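Local coordinates for protein putative tRNA synthase (Salmonella typhimurium, PDB 3DQQ) that probably phosphorylates 3-oxo-tetronate at the expense of ATP, as a member of the four-carbon acid sugar kinase family, at residues His336-Glu339 and Ala340-Leu344. Numbering follows the deposited sequence.
Sequences HAVE and ALFSL
V338 holds CG1 anti to its backbone N (chi1 169°) and F342 swings CG anti to its carbonyl carbon (chi1 -86°), which sets the two side chains next to each other on one flank of an alpha-helix, the first turns of 336-351 in the nucleotide-binding C-terminal domain. Four residues apart, they point the same way, and V338 CG1 meets the ring of F342 at CE2, 3.7 Å away. A branched valine and a broad phenylalanine suit this buried flank, where both also touch A315 and the side chain of F342 also packs on T364 and V367 of helix 362-371.

Beneath the side chains the i to i+4 ladder ties the two turns together. V338 O accepts the N-H of F342 at 3.0 Å in a nearly straight bond, with the same i to i+4 spacing that pairs their side chains. A340 N reaches H336 O at 2.8 Å, while L341 N to A337 O is more bent. Toward helix 288-304, the methyl of A340 touches R291, and the buried, apolar L341 packs on Y294 and L298.

E339 is bent at its second torsion, and its carboxylate, turned 50° from the ring plane, brings OE2 to the edge of F342, 4.1 Å from CD2. The polar end is buried, and a carboxylate suits it because OE1 is hydrogen-bonded to the hydroxyl OG1 of T364, a residue inferred by similarity to bind ATP; E339 may thus position that residue from the second shell. One turn on, S343 N donates to E339 O at 3.0 Å, and S343 O accepts a bond from S371 OG.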
ATOM      1  N   HIS A 336       2.920  10.883 -10.862  1.00 50.47           N
ATOM      2  CA  HIS A 336       2.491  11.552 -12.063  1.00 47.75           C
ATOM      3  C   HIS A 336       3.676  11.795 -13.009  1.00 45.84           C
ATOM      4  O   HIS A 336       3.530  11.617 -14.207  1.00 45.37           O
ATOM      5  CB  HIS A 336       1.734  12.861 -11.760  1.00 49.20           C
ATOM      6  CG  HIS A 336       1.424  13.653 -12.999  1.00 53.33           C
ATOM      7  ND1 HIS A 336       2.253  14.667 -13.475  1.00 59.96           N
ATOM      8  CD2 HIS A 336       0.437  13.505 -13.929  1.00 58.92           C
ATOM      9  CE1 HIS A 336       1.769  15.128 -14.623  1.00 60.96           C
ATOM     10  NE2 HIS A 336       0.668  14.442 -14.918  1.00 61.80           N
ATOM     11  N   ALA A 337       4.846  12.159 -12.489  1.00 43.31           N
ATOM     12  CA  ALA A 337       5.984  12.488 -13.352  1.00 42.29           C
ATOM     13  C   ALA A 337       6.512  11.262 -14.105  1.00 40.79           C
ATOM     14  O   ALA A 337       6.842  11.333 -15.275  1.00 39.50           O
ATOM     15  CB  ALA A 337       7.097  13.141 -12.561  1.00 41.02           C
ATOM     16  N   VAL A 338       6.592  10.140 -13.413  1.00 40.03           N
ATOM     17  CA  VAL A 338       6.905   8.886 -14.056  1.00 39.55           C
ATOM     18  C   VAL A 338       5.814   8.501 -15.083  1.00 39.28           C
ATOM     19  O   VAL A 338       6.145   8.147 -16.210  1.00 39.64           O
ATOM     20  CB  VAL A 338       7.118   7.763 -13.018  1.00 39.17           C
ATOM     21  CG1 VAL A 338       7.177   6.409 -13.691  1.00 38.29           C
ATOM     22  CG2 VAL A 338       8.391   8.018 -12.262  1.00 37.24           C
ATOM     23  N   GLU A 339       4.533   8.589 -14.749  1.00 38.41           N
ATOM     24  CA  GLU A 339       3.528   8.310 -15.784  1.00 38.51           C
ATOM     25  C   GLU A 339       3.664   9.259 -16.981  1.00 37.32           C
ATOM     26  O   GLU A 339       3.591   8.840 -18.097  1.00 37.97           O
ATOM     27  CB  GLU A 339       2.095   8.343 -15.232  1.00 39.75           C
ATOM     28  CG  GLU A 339       1.778   7.262 -14.143  1.00 44.89           C
ATOM     29  CD  GLU A 339       2.268   5.819 -14.505  1.00 52.76           C
ATOM     30  OE1 GLU A 339       1.654   5.139 -15.346  1.00 60.20           O
ATOM     31  OE2 GLU A 339       3.273   5.332 -13.946  1.00 58.55           O
ATOM     32  N   ALA A 340       3.913  10.530 -16.760  1.00 36.08           N
ATOM     33  CA  ALA A 340       4.142  11.439 -17.856  1.00 35.20           C
ATOM     34  C   ALA A 340       5.309  10.962 -18.713  1.00 34.71           C
ATOM     35  O   ALA A 340       5.283  11.115 -19.940  1.00 34.82           O
ATOM     36  CB  ALA A 340       4.392  12.851 -17.336  1.00 34.01           C
ATOM     37  N   LEU A 341       6.343  10.400 -18.088  1.00 34.54           N
ATOM     38  CA  LEU A 341       7.493   9.922 -18.857  1.00 34.76           C
ATOM     39  C   LEU A 341       7.064   8.753 -19.738  1.00 35.56           C
ATOM     40  O   LEU A 341       7.330   8.775 -20.953  1.00 35.84           O
ATOM     41  CB  LEU A 341       8.670   9.494 -17.988  1.00 34.29           C
ATOM     42  CG  LEU A 341       9.793   8.800 -18.769  1.00 33.43           C
ATOM     43  CD1 LEU A 341      10.820   9.803 -19.309  1.00 29.88           C
ATOM     44  CD2 LEU A 341      10.427   7.742 -17.927  1.00 32.83           C
ATOM     45  N   PHE A 342       6.415   7.753 -19.134  1.00 35.48           N
ATOM     46  CA  PHE A 342       5.953   6.583 -19.881  1.00 35.80           C
ATOM     47  C   PHE A 342       5.084   6.961 -21.079  1.00 36.05           C
ATOM     48  O   PHE A 342       5.113   6.332 -22.154  1.00 35.94           O
ATOM     49  CB  PHE A 342       5.174   5.633 -18.975  1.00 36.39           C
ATOM     50  CG  PHE A 342       6.040   4.673 -18.228  1.00 36.55           C
ATOM     51  CD1 PHE A 342       6.892   3.826 -18.896  1.00 38.34           C
ATOM     52  CD2 PHE A 342       6.006   4.605 -16.856  1.00 39.19           C
ATOM     53  CE1 PHE A 342       7.701   2.925 -18.204  1.00 37.87           C
ATOM     54  CE2 PHE A 342       6.820   3.695 -16.160  1.00 38.90           C
ATOM     55  CZ  PHE A 342       7.664   2.861 -16.850  1.00 37.26           C
ATOM     56  N   SER A 343       4.304   8.004 -20.885  1.00 35.86           N
ATOM     57  CA  SER A 343       3.484   8.518 -21.956  1.00 35.51           C
ATOM     58  C   SER A 343       4.307   8.903 -23.186  1.00 35.34           C
ATOM     59  O   SER A 343       4.036   8.417 -24.279  1.00 35.72           O
ATOM     60  CB  SER A 343       2.722   9.724 -21.466  1.00 34.98           C
ATOM     61  OG  SER A 343       1.932  10.165 -22.509  1.00 35.92           O
ATOM     62  N   LEU A 344       5.297   9.773 -22.995  1.00 34.37           N
ATOM     63  CA  LEU A 344       6.178  10.174 -24.062  1.00 34.36           C
ATOM     64  C   LEU A 344       7.002   9.009 -24.641  1.00 34.68           C
ATOM     65  O   LEU A 344       7.322   8.967 -25.844  1.00 35.09           O
ATOM     66  CB  LEU A 344       7.151  11.210 -23.554  1.00 33.80           C
ATOM     67  CG  LEU A 344       6.576  12.541 -23.107  1.00 32.84           C
ATOM     68  CD1 LEU A 344       7.542  13.217 -22.111  1.00 28.27           C
ATOM     69  CD2 LEU A 344       6.294  13.405 -24.334  1.00 25.82           C
TER